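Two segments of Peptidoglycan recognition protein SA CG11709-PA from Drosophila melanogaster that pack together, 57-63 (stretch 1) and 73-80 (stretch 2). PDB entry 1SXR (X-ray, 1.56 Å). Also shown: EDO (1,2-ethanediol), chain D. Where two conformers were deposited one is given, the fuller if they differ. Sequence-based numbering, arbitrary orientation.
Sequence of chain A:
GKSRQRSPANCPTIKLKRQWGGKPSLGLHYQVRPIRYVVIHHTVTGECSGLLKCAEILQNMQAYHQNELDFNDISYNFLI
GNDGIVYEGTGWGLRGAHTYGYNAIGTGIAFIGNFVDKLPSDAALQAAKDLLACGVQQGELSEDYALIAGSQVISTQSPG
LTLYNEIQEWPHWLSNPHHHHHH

Stretch 1 (57-63) ILQNMQA
Stretch 2, residues 73-80: DISYNFLI

Stretch 1 is a length of helix that runs on beyond both ends of the segment, with phi/psi near -60/-45 and regular i to i+4 bonds such as Gln 62 N to Leu 58 O at 2.8 Å. Stretch 2 is loop from Asp 73 to Asn 77, with helix-like phi/psi at Ser 75 (-67/-36) and Asn 77 (-70/-39) among otherwise extended residues, then strand from Phe 78 to Ile 80. The backbones come closest where the CA atoms of Gln 62 and Ile 74 lie 4.6 Å apart. Leu 58, Met 61 and Gln 62 make the helix side of the contact; their i, i+3, i+4 spacing sets them along one flank of the helix. The contact is modest, 285 Å² over both sides.

Its polar end is a single hydrogen bond. Gln 62 holds chi1 and chi2 both t (-174°, -174°), and chi3 at 46° sets the amide plane; this extended chain carries NE2 to within 2.8 Å of Asp 73 OD1, with an N-H...O angle of 158°. The CA-to-CB bond of Asp 73 points away from the helix, yet chi1 at -153° (t) and chi2 at -21° bring the carboxylate back within reach. OD1 also accepts from the backbone, Ile 74 N to Asp 73 OD1 being 2.8 Å at a more bent 137°, so one oxygen ties the helix side chain to the turn of its own chain.

Ile 74 follows with phi/psi -48/138. Its CB points sideways, but chi1 -160° (t) and chi2 151° (t) bring CD1 up against the helix, where it lies 4.0 Å from Gln 62 N, 4.1 Å from Leu 58 O and 3.8 Å from Met 61 SD. A methyl thus packs on the helix backbone as well as on side chains.

Met 61 points toward stretch 2 and is t, t, m (-172°, -179°, -39°). The extended first two torsions place Met 61 SD among three partners: Ile 74 CD1, Leu 79 CD2 at 3.9 Å, and Tyr 76 CE2 at 4.2 Å, the sulfur lying at the ring's edge, near its plane. Tyr 76 starts sideways, but with chi1 -47° (m) and chi2 -73° its ring end comes nearer and reaches the sulfur.

Leu 58, in the m, t rotamer (-68°, 165°), starts sideways but brings CD2 to 3.8 Å from Leu 79 CD2 and 4.3 Å from Ile 74 CD1. Leu 79 points toward the helix with chi1 -58° (m) and an unusual chi2 of 92°, between wells; in this pose its CD2 meets both Leu 58 and Met 61.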

ATOM      1  N   ILE A  57      -9.908 -12.746  -3.039  1.00 13.84           N
ATOM      2  CA  ILE A  57     -10.215 -11.338  -2.877  1.00 14.30           C
ATOM      3  C   ILE A  57      -9.238 -10.487  -3.670  1.00 13.06           C
ATOM      4  O   ILE A  57      -9.648  -9.541  -4.366  1.00 13.85           O
ATOM      5  CB  ILE A  57     -10.264 -10.994  -1.398  1.00 15.68           C
ATOM      6  CG1 ILE A  57     -11.583 -11.553  -0.832  1.00 16.35           C
ATOM      7  CG2 ILE A  57     -10.161  -9.499  -1.176  1.00 17.06           C
ATOM      8  CD1 ILE A  57     -11.586 -11.794   0.628  1.00 20.65           C
ATOM      9  N   LEU A  58      -7.947 -10.833  -3.609  1.00 11.10           N
ATOM     10  CA  LEU A  58      -6.955 -10.051  -4.313  1.00  9.79           C
ATOM     11  C   LEU A  58      -7.089 -10.262  -5.830  1.00 10.09           C
ATOM     12  O   LEU A  58      -6.889  -9.335  -6.618  1.00 10.05           O
ATOM     13  CB  LEU A  58      -5.546 -10.452  -3.843  1.00 11.09           C
ATOM     14  CG  LEU A  58      -5.266 -10.047  -2.395  1.00 11.85           C
ATOM     15  CD1 LEU A  58      -4.002 -10.806  -1.902  1.00 14.26           C
ATOM     16  CD2 LEU A  58      -5.109  -8.513  -2.256  1.00 13.55           C
ATOM     17  N   GLN A  59      -7.391 -11.490  -6.232  1.00 10.57           N
ATOM     18  CA  GLN A  59      -7.608 -11.742  -7.673  1.00 10.11           C
ATOM     19  C   GLN A  59      -8.717 -10.867  -8.252  1.00 10.05           C
ATOM     20  O   GLN A  59      -8.580 -10.294  -9.353  1.00 10.72           O
ATOM     21  CB  GLN A  59      -7.905 -13.226  -7.938  1.00 10.25           C
ATOM     22  CG  GLN A  59      -6.689 -14.124  -7.659  1.00 11.96           C
ATOM     23  CD  GLN A  59      -7.101 -15.563  -7.550  1.00 14.74           C
ATOM     24  OE1 GLN A  59      -8.154 -15.953  -8.060  1.00 18.31           O
ATOM     25  NE2 GLN A  59      -6.286 -16.365  -6.900  1.00 15.09           N
ATOM     26  N   ASN A  60      -9.817 -10.771  -7.524  1.00 11.73           N
ATOM     27  CA  ASN A  60     -10.935  -9.958  -8.021  1.00 10.74           C
ATOM     28  C   ASN A  60     -10.691  -8.461  -7.849  1.00 11.06           C
ATOM     29  O   ASN A  60     -11.128  -7.644  -8.687  1.00  9.42           O
ATOM     30  CB  ASN A  60     -12.220 -10.438  -7.376  1.00 11.59           C
ATOM     31  CG  ASN A  60     -12.627 -11.793  -7.902  1.00 12.67           C
ATOM     32  OD1 ASN A  60     -12.656 -12.005  -9.119  1.00 15.21           O
ATOM     33  ND2 ASN A  60     -12.899 -12.718  -7.004  1.00 15.71           N
ATOM     34  N   MET A  61      -9.959  -8.082  -6.797  1.00  9.72           N
ATOM     35  CA  MET A  61      -9.572  -6.674  -6.704  1.00 11.26           C
ATOM     36  C   MET A  61      -8.686  -6.287  -7.898  1.00  9.19           C
ATOM     37  O   MET A  61      -8.839  -5.221  -8.497  1.00  8.89           O
ATOM     38  CB  MET A  61      -8.844  -6.395  -5.377  1.00 11.55           C
ATOM     39  CG  MET A  61      -8.611  -4.926  -5.175  1.00 14.26           C
ATOM     40  SD  MET A  61      -7.738  -4.568  -3.640  1.00 20.05           S
ATOM     41  CE  MET A  61      -8.459  -5.726  -2.507  1.00 19.83           C
ATOM     42  N   GLN A  62      -7.701  -7.120  -8.207  1.00  9.80           N
ATOM     43  CA  GLN A  62      -6.892  -6.908  -9.397  1.00  9.12           C
ATOM     44  C   GLN A  62      -7.714  -6.803 -10.699  1.00  8.67           C
ATOM     45  O   GLN A  62      -7.463  -5.917 -11.520  1.00 10.03           O
ATOM     46  CB  GLN A  62      -5.812  -7.997  -9.513  1.00  9.61           C
ATOM     47  CG  GLN A  62      -4.864  -7.705 -10.667  1.00 11.02           C
ATOM     48  CD  GLN A  62      -3.892  -8.826 -10.888  1.00 12.35           C
ATOM     49  OE1 GLN A  62      -4.278  -9.999 -10.903  1.00 11.72           O
ATOM     50  NE2 GLN A  62      -2.633  -8.471 -11.069  1.00 10.70           N
ATOM     51  N   ALA A  63      -8.680  -7.699 -10.867  1.00  9.43           N
ATOM     52  CA  ALA A  63      -9.582  -7.664 -12.022  1.00  9.74           C
ATOM     53  C   ALA A  63     -10.343  -6.355 -12.075  1.00  9.69           C
ATOM     54  O   ALA A  63     -10.506  -5.758 -13.138  1.00 11.55           O
ATOM     55  CB  ALA A  63     -10.548  -8.823 -11.945  1.00 10.75           C
ATOM     56  N   ASP A  73      -2.255  -2.627 -12.989  1.00 10.70           N
ATOM     57  CA  ASP A  73      -2.161  -3.692 -11.984  1.00 11.45           C
ATOM     58  C   ASP A  73      -3.008  -3.245 -10.783  1.00 11.00           C
ATOM     59  O   ASP A  73      -3.561  -2.121 -10.769  1.00 11.96           O
ATOM     60  CB  ASP A  73      -0.695  -3.882 -11.583  1.00 12.34           C
ATOM     61  CG  ASP A  73      -0.386  -5.274 -11.108  1.00 12.93           C
ATOM     62  OD1 ASP A  73      -1.319  -6.003 -10.708  1.00 14.16           O
ATOM     63  OD2 ASP A  73       0.801  -5.696 -11.038  1.00 13.36           O
ATOM     64  N   ILE A  74      -3.115  -4.118  -9.788  1.00 10.61           N
ATOM     65  CA  ILE A  74      -3.665  -3.681  -8.510  1.00 11.06           C
ATOM     66  C   ILE A  74      -2.975  -2.364  -8.097  1.00 11.49           C
ATOM     67  O   ILE A  74      -1.754  -2.186  -8.284  1.00 11.40           O
ATOM     68  CB  ILE A  74      -3.512  -4.795  -7.446  0.70 10.11           C
ATOM     69  CG1 ILE A  74      -4.482  -4.585  -6.282  0.70 11.65           C
ATOM     70  CG2 ILE A  74      -2.098  -5.100  -7.097  0.70 11.96           C
ATOM     71  CD1 ILE A  74      -4.861  -5.913  -5.642  0.70 10.80           C
ATOM     72  N   SER A  75      -3.754  -1.407  -7.589  1.00 10.06           N
ATOM     73  CA  SER A  75      -3.261  -0.018  -7.514  1.00 10.27           C
ATOM     74  C   SER A  75      -2.107   0.141  -6.524  1.00  9.90           C
ATOM     75  O   SER A  75      -1.175   0.946  -6.739  1.00  9.94           O
ATOM     76  CB  SER A  75      -4.392   0.926  -7.125  1.00 11.37           C
ATOM     77  OG  SER A  75      -4.804   0.638  -5.795  1.00 12.62           O
ATOM     78  N   TYR A  76      -2.184  -0.615  -5.435  1.00  9.61           N
ATOM     79  CA  TYR A  76      -1.222  -0.468  -4.319  1.00  9.51           C
ATOM     80  C   TYR A  76       0.059  -1.219  -4.596  1.00  9.16           C
ATOM     81  O   TYR A  76       0.035  -2.259  -5.263  1.00  9.94           O
ATOM     82  CB  TYR A  76      -1.843  -1.023  -3.021  1.00  9.98           C
ATOM     83  CG  TYR A  76      -3.253  -0.547  -2.800  1.00  9.30           C
ATOM     84  CD1 TYR A  76      -3.512   0.761  -2.411  1.00 10.40           C
ATOM     85  CD2 TYR A  76      -4.309  -1.403  -2.985  1.00  9.62           C
ATOM     86  CE1 TYR A  76      -4.833   1.196  -2.228  1.00  9.87           C
ATOM     87  CE2 TYR A  76      -5.615  -0.996  -2.785  1.00 12.44           C
ATOM     88  CZ  TYR A  76      -5.863   0.299  -2.416  1.00 11.05           C
ATOM     89  OH  TYR A  76      -7.167   0.729  -2.212  1.00 14.63           O
ATOM     90  N   ASN A  77       1.185  -0.753  -4.054  1.00  8.91           N
ATOM     91  CA  ASN A  77       2.416  -1.558  -4.184  1.00  8.67           C
ATOM     92  C   ASN A  77       2.367  -2.829  -3.349  1.00  8.50           C
ATOM     93  O   ASN A  77       2.827  -3.868  -3.795  1.00  9.19           O
ATOM     94  CB  ASN A  77       3.644  -0.714  -3.859  1.00  8.69           C
ATOM     95  CG  ASN A  77       3.875   0.385  -4.893  1.00  9.14           C
ATOM     96  OD1 ASN A  77       3.369   1.477  -4.744  1.00  8.83           O
ATOM     97  ND2 ASN A  77       4.594   0.067  -5.973  1.00 10.81           N
ATOM     98  N   PHE A  78       1.806  -2.726  -2.139  1.00  7.92           N
ATOM     99  CA  PHE A  78       1.631  -3.877  -1.210  1.00  8.44           C
ATOM    100  C   PHE A  78       0.318  -3.782  -0.487  1.00  8.08           C
ATOM    101  O   PHE A  78      -0.231  -2.684  -0.293  1.00  8.80           O
ATOM    102  CB  PHE A  78       2.746  -3.878  -0.159  1.00  8.95           C
ATOM    103  CG  PHE A  78       4.108  -4.058  -0.769  1.00  8.22           C
ATOM    104  CD1 PHE A  78       4.507  -5.323  -1.196  1.00 11.08           C
ATOM    105  CD2 PHE A  78       4.950  -2.975  -0.953  1.00 10.19           C
ATOM    106  CE1 PHE A  78       5.762  -5.506  -1.811  1.00 12.33           C
ATOM    107  CE2 PHE A  78       6.193  -3.146  -1.570  1.00 10.59           C
ATOM    108  CZ  PHE A  78       6.597  -4.403  -1.995  1.00 11.40           C
ATOM    109  N   LEU A  79      -0.162  -4.942  -0.032  1.00  8.55           N
ATOM    110  CA  LEU A  79      -1.387  -5.010   0.775  1.00  8.27           C
ATOM    111  C   LEU A  79      -1.115  -5.892   1.987  1.00  9.97           C
ATOM    112  O   LEU A  79      -0.320  -6.813   1.898  1.00 10.87           O
ATOM    113  CB  LEU A  79      -2.574  -5.589  -0.019  1.00  8.59           C
ATOM    114  CG  LEU A  79      -2.982  -4.875  -1.316  1.00  9.53           C
ATOM    115  CD1 LEU A  79      -2.257  -5.483  -2.545  1.00 10.44           C
ATOM    116  CD2 LEU A  79      -4.477  -4.871  -1.499  1.00 11.64           C
ATOM    117  N   ILE A  80      -1.732  -5.590   3.119  1.00  9.88           N
ATOM    118  CA  ILE A  80      -1.414  -6.331   4.338  1.00 11.52           C
ATOM    119  C   ILE A  80      -2.723  -6.852   4.927  1.00 12.05           C
ATOM    120  O   ILE A  80      -3.648  -6.067   5.176  1.00 12.07           O
ATOM    121  CB  ILE A  80      -0.706  -5.414   5.325  1.00 11.87           C
ATOM    122  CG1 ILE A  80       0.620  -4.914   4.738  1.00 14.56           C
ATOM    123  CG2 ILE A  80      -0.408  -6.162   6.619  1.00 12.05           C
ATOM    124  CD1 ILE A  80       1.279  -3.841   5.543  1.00 17.17           C
TER
HETATM  125  C1  EDO D 404      -8.760   2.043  -6.382  1.00 26.49           C
HETATM  126  O1  EDO D 404      -8.879   3.433  -6.731  1.00 28.67           O
HETATM  127  C2  EDO D 404      -7.874   1.894  -5.150  1.00 24.82           C
HETATM  128  O2  EDO D 404      -6.657   2.626  -5.320  1.00 19.91           O